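Periplasmic solute binding protein (Candidatus liberibacter, PDB 4CL2) probably captures manganese or zinc ions in the periplasm for uptake, as a metal-binding solute-binding protein of family 9. Local coordinates at residues S239-K251 against L262-L274. Sequence-based numbering, arbitrary orientation. Where two conformers were deposited one is given.
Sequences SYGGVLYVDSLSK and LLRFSLTKIVDTL. With MN (manganese (II) ion), chain L; SO4 (sulfate ion), chain F; SO4 (sulfate ion), chain E.
The last strand of the C-terminal lobe, 239-244, and the loop that carries the metal ligand Asp-247 lie against the C-terminal helix, whose 262-274 part runs back antiparallel to the strand at 171°, the axes 8.6 Å apart. Where strand passes into loop, Ser-266 OG donates a hydrogen bond of 2.7 Å to Tyr-245 O, arriving tilted out of the carbonyl plane. A small hydroxyl suits this buried spot, because here Leu-244 CA comes within 5.2 Å of Ser-266 CA. Leu-262 crowds the same carbonyl, its CG 3.2 Å from Tyr-245 O, and reaches on with CD1 to Leu-249 CD2. The ring of Tyr-245, swung anti to its own carbonyl carbon (chi1 -77°), turns an edge to the face of Phe-265 in an offset edge-to-face pair, planes at 87° and Tyr-245 CD1 3.7 Å from Phe-265 CE2. The tyrosine hydroxyl makes a weak hydrogen bond to a sulfate ion that probably comes from the crystallisation medium. Further along the helix, Leu-244 CD2 packs on Ile-270 CG1 and on the aliphatic part of Lys-269, whose chain continues over the strand backbone until CE lies 3.2 Å from Gly-241 O. Gly-242 suits that passage: its backbone angles by themselves call for glycine, and its CA lies close to Lys-269 CE. Beyond the packed residues Asp-247 points away from the helix and binds manganese with both carboxylate oxygens, OD1 at 2.5 Å and OD2 at 2.7 Å, together with His-106 and Glu-172, while Trp-108 donates to Val-246 O. Strand 239-244 also pairs in parallel with 217-221. A metal-binding aspartate on the loop after a strand, with a C-terminal helix packed beneath, fits the metal-binding cleft of ZnuA-like solute-binding proteins.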
# COMPACT_ATOMS: atom_id res chain seq x y z
N SER A 239 14.29 -12.09 -16.33
CA SER A 239 14.93 -12.45 -15.05
C SER A 239 13.95 -12.23 -13.93
O SER A 239 13.16 -11.33 -13.98
CB SER A 239 16.14 -11.49 -14.81
OG SER A 239 17.13 -11.73 -15.81
N TYR A 240 14.03 -13.06 -12.91
CA TYR A 240 13.28 -12.82 -11.72
C TYR A 240 13.98 -11.72 -10.91
O TYR A 240 15.18 -11.84 -10.66
CB TYR A 240 13.26 -14.09 -10.90
CG TYR A 240 12.64 -13.95 -9.54
CD1 TYR A 240 11.31 -13.52 -9.37
CD2 TYR A 240 13.37 -14.25 -8.37
CE1 TYR A 240 10.75 -13.34 -8.13
CE2 TYR A 240 12.79 -14.09 -7.11
CZ TYR A 240 11.49 -13.66 -6.98
OH TYR A 240 10.91 -13.48 -5.75
N GLY A 241 13.22 -10.68 -10.60
CA GLY A 241 13.72 -9.44 -9.96
C GLY A 241 13.79 -9.54 -8.44
O GLY A 241 14.38 -8.66 -7.79
N GLY A 242 13.22 -10.56 -7.86
CA GLY A 242 13.18 -10.76 -6.40
C GLY A 242 11.89 -10.27 -5.75
O GLY A 242 10.89 -10.04 -6.45
N VAL A 243 11.92 -10.08 -4.43
CA VAL A 243 10.77 -9.82 -3.59
C VAL A 243 10.59 -8.38 -3.20
O VAL A 243 11.50 -7.76 -2.65
CB VAL A 243 10.85 -10.64 -2.28
CG1 VAL A 243 9.64 -10.38 -1.42
CG2 VAL A 243 10.97 -12.12 -2.54
N LEU A 244 9.42 -7.81 -3.47
CA LEU A 244 9.04 -6.47 -3.03
C LEU A 244 8.12 -6.56 -1.82
O LEU A 244 7.45 -7.54 -1.61
CB LEU A 244 8.27 -5.70 -4.10
CG LEU A 244 9.00 -5.63 -5.46
CD1 LEU A 244 8.08 -4.94 -6.52
CD2 LEU A 244 10.32 -4.85 -5.36
N TYR A 245 8.12 -5.49 -1.04
CA TYR A 245 7.20 -5.35 0.14
C TYR A 245 6.15 -4.32 -0.25
O TYR A 245 6.42 -3.11 -0.54
CB TYR A 245 7.97 -4.85 1.38
CG TYR A 245 8.78 -5.93 2.01
CD1 TYR A 245 9.96 -6.32 1.47
CD2 TYR A 245 8.28 -6.63 3.10
CE1 TYR A 245 10.69 -7.35 2.00
CE2 TYR A 245 9.00 -7.69 3.62
CZ TYR A 245 10.19 -8.02 3.06
OH TYR A 245 10.98 -9.07 3.54
N VAL A 246 4.90 -4.78 -0.31
CA VAL A 246 3.77 -3.96 -0.78
C VAL A 246 2.48 -4.06 0.04
O VAL A 246 1.81 -3.04 0.24
CB VAL A 246 3.44 -4.20 -2.26
CG1 VAL A 246 4.62 -3.87 -3.16
CG2 VAL A 246 2.98 -5.61 -2.51
N ASP A 247 2.13 -5.24 0.57
CA ASP A 247 0.80 -5.46 1.15
C ASP A 247 0.75 -5.36 2.66
O ASP A 247 -0.33 -5.32 3.22
CB ASP A 247 0.27 -6.83 0.74
CG ASP A 247 -0.22 -6.85 -0.70
OD1 ASP A 247 -0.50 -5.77 -1.23
OD2 ASP A 247 -0.27 -7.97 -1.25
N SER A 248 1.92 -5.38 3.31
CA SER A 248 2.04 -5.35 4.76
C SER A 248 3.39 -4.81 5.10
O SER A 248 4.34 -5.06 4.37
CB SER A 248 1.92 -6.78 5.28
OG SER A 248 2.14 -6.87 6.69
N LEU A 249 3.51 -4.13 6.22
CA LEU A 249 4.83 -3.88 6.79
C LEU A 249 5.50 -5.21 7.10
O LEU A 249 4.80 -6.23 7.38
CB LEU A 249 4.73 -3.06 8.07
CG LEU A 249 4.07 -1.70 7.83
CD1 LEU A 249 4.09 -0.95 9.10
CD2 LEU A 249 4.75 -0.88 6.74
N SER A 250 6.84 -5.24 7.09
CA SER A 250 7.55 -6.42 7.49
C SER A 250 7.48 -6.54 9.01
O SER A 250 7.05 -5.60 9.69
CB SER A 250 9.03 -6.35 7.07
OG SER A 250 9.75 -5.36 7.79
N LYS A 251 7.98 -7.67 9.51
CA LYS A 251 8.31 -7.79 10.94
C LYS A 251 9.30 -6.66 11.32
O LYS A 251 10.02 -6.12 10.45
CB LYS A 251 8.86 -9.20 11.22
CG LYS A 251 10.22 -9.46 10.57
CD LYS A 251 10.60 -10.94 10.42
CE LYS A 251 11.99 -11.05 9.78
NZ LYS A 251 12.34 -12.46 9.43
N LEU A 262 9.07 0.81 3.76
CA LEU A 262 8.46 -0.02 2.75
C LEU A 262 8.56 0.61 1.39
O LEU A 262 8.97 -0.05 0.40
CB LEU A 262 6.98 -0.30 3.06
CG LEU A 262 6.20 -1.16 2.04
CD1 LEU A 262 5.21 -2.06 2.81
CD2 LEU A 262 5.47 -0.26 1.10
N LEU A 263 8.16 1.87 1.25
CA LEU A 263 8.29 2.56 -0.03
C LEU A 263 9.76 2.60 -0.44
O LEU A 263 10.10 2.39 -1.60
CB LEU A 263 7.81 4.01 0.08
CG LEU A 263 6.31 4.17 0.15
CD1 LEU A 263 6.00 5.66 0.24
CD2 LEU A 263 5.58 3.58 -1.05
N ARG A 264 10.63 2.98 0.49
CA ARG A 264 12.04 3.13 0.19
C ARG A 264 12.66 1.78 -0.27
O ARG A 264 13.38 1.71 -1.27
CB ARG A 264 12.80 3.68 1.37
CG ARG A 264 14.25 3.95 1.07
CD ARG A 264 14.94 4.61 2.28
NE ARG A 264 14.95 3.71 3.40
CZ ARG A 264 15.44 3.98 4.60
NH1 ARG A 264 15.89 5.20 4.90
NH2 ARG A 264 15.44 3.01 5.52
N PHE A 265 12.35 0.69 0.43
CA PHE A 265 12.88 -0.60 0.02
C PHE A 265 12.41 -1.03 -1.34
O PHE A 265 13.21 -1.38 -2.19
CB PHE A 265 12.53 -1.69 1.05
CG PHE A 265 13.09 -3.01 0.72
CD1 PHE A 265 14.34 -3.39 1.15
CD2 PHE A 265 12.35 -3.90 -0.06
CE1 PHE A 265 14.87 -4.59 0.75
CE2 PHE A 265 12.88 -5.10 -0.46
CZ PHE A 265 14.14 -5.44 -0.06
N SER A 266 11.09 -1.00 -1.56
CA SER A 266 10.56 -1.49 -2.82
C SER A 266 10.97 -0.61 -3.99
O SER A 266 11.34 -1.16 -4.99
CB SER A 266 9.06 -1.64 -2.72
OG SER A 266 8.79 -2.71 -1.75
N LEU A 267 10.94 0.70 -3.86
CA LEU A 267 11.37 1.54 -4.94
C LEU A 267 12.88 1.41 -5.20
O LEU A 267 13.34 1.46 -6.34
CB LEU A 267 10.94 2.95 -4.74
CG LEU A 267 9.47 3.25 -5.14
CD1 LEU A 267 8.41 2.43 -4.50
CD2 LEU A 267 9.25 4.75 -4.83
N THR A 268 13.68 1.26 -4.13
CA THR A 268 15.12 1.01 -4.33
C THR A 268 15.36 -0.23 -5.12
O THR A 268 16.16 -0.30 -6.06
CB THR A 268 15.88 1.02 -2.94
OG1 THR A 268 15.78 2.27 -2.30
CG2 THR A 268 17.32 0.64 -3.14
N LYS A 269 14.66 -1.31 -4.77
CA LYS A 269 14.84 -2.54 -5.43
C LYS A 269 14.42 -2.47 -6.93
O LYS A 269 15.07 -2.95 -7.81
CB LYS A 269 14.09 -3.66 -4.68
CG LYS A 269 14.39 -5.00 -5.26
CD LYS A 269 14.13 -6.10 -4.24
CE LYS A 269 14.48 -7.42 -4.86
NZ LYS A 269 15.97 -7.64 -4.92
N ILE A 270 13.31 -1.75 -7.17
CA ILE A 270 12.90 -1.54 -8.56
C ILE A 270 13.94 -0.77 -9.37
O ILE A 270 14.35 -1.23 -10.42
CB ILE A 270 11.55 -0.84 -8.58
CG1 ILE A 270 10.49 -1.77 -7.99
CG2 ILE A 270 11.24 -0.41 -10.03
CD1 ILE A 270 9.20 -1.03 -7.72
N VAL A 271 14.43 0.34 -8.82
CA VAL A 271 15.35 1.17 -9.60
C VAL A 271 16.66 0.43 -9.79
O VAL A 271 17.29 0.48 -10.84
CB VAL A 271 15.53 2.59 -9.00
CG1 VAL A 271 16.22 2.61 -7.70
CG2 VAL A 271 16.36 3.47 -9.91
N ASP A 272 17.05 -0.37 -8.78
CA ASP A 272 18.33 -1.14 -8.89
C ASP A 272 18.27 -2.23 -9.90
O ASP A 272 19.28 -2.74 -10.37
CB ASP A 272 18.73 -1.72 -7.53
CG ASP A 272 19.29 -0.72 -6.62
OD1 ASP A 272 19.47 0.49 -7.02
OD2 ASP A 272 19.37 -1.00 -5.40
N THR A 273 17.05 -2.64 -10.22
CA THR A 273 16.78 -3.69 -11.16
C THR A 273 16.85 -3.12 -12.54
O THR A 273 17.56 -3.61 -13.41
CB THR A 273 15.34 -4.22 -10.96
OG1 THR A 273 15.33 -5.62 -10.78
CG2 THR A 273 14.44 -3.85 -12.16
N LEU A 274 16.15 -2.01 -12.71
CA LEU A 274 15.81 -1.44 -14.01
C LEU A 274 16.93 -0.65 -14.58
O LEU A 274 16.98 -0.42 -15.79
CB LEU A 274 14.53 -0.57 -13.91
CG LEU A 274 13.17 -1.13 -14.39
CD1 LEU A 274 12.80 -2.56 -13.98
CD2 LEU A 274 12.05 -0.19 -13.99
MN MN L . -2.59 -6.88 -2.04
S SO4 F . 8.83 -10.24 7.04
O1 SO4 F . 8.54 -10.32 5.61
O2 SO4 F . 8.84 -11.66 7.46
O3 SO4 F . 7.80 -9.53 7.79
O4 SO4 F . 10.20 -9.73 7.33
S SO4 E . 17.29 8.34 3.10
O1 SO4 E . 17.83 7.97 1.79
O2 SO4 E . 16.01 7.65 3.26
O3 SO4 E . 17.10 9.81 3.12
O4 SO4 E . 18.18 7.98 4.20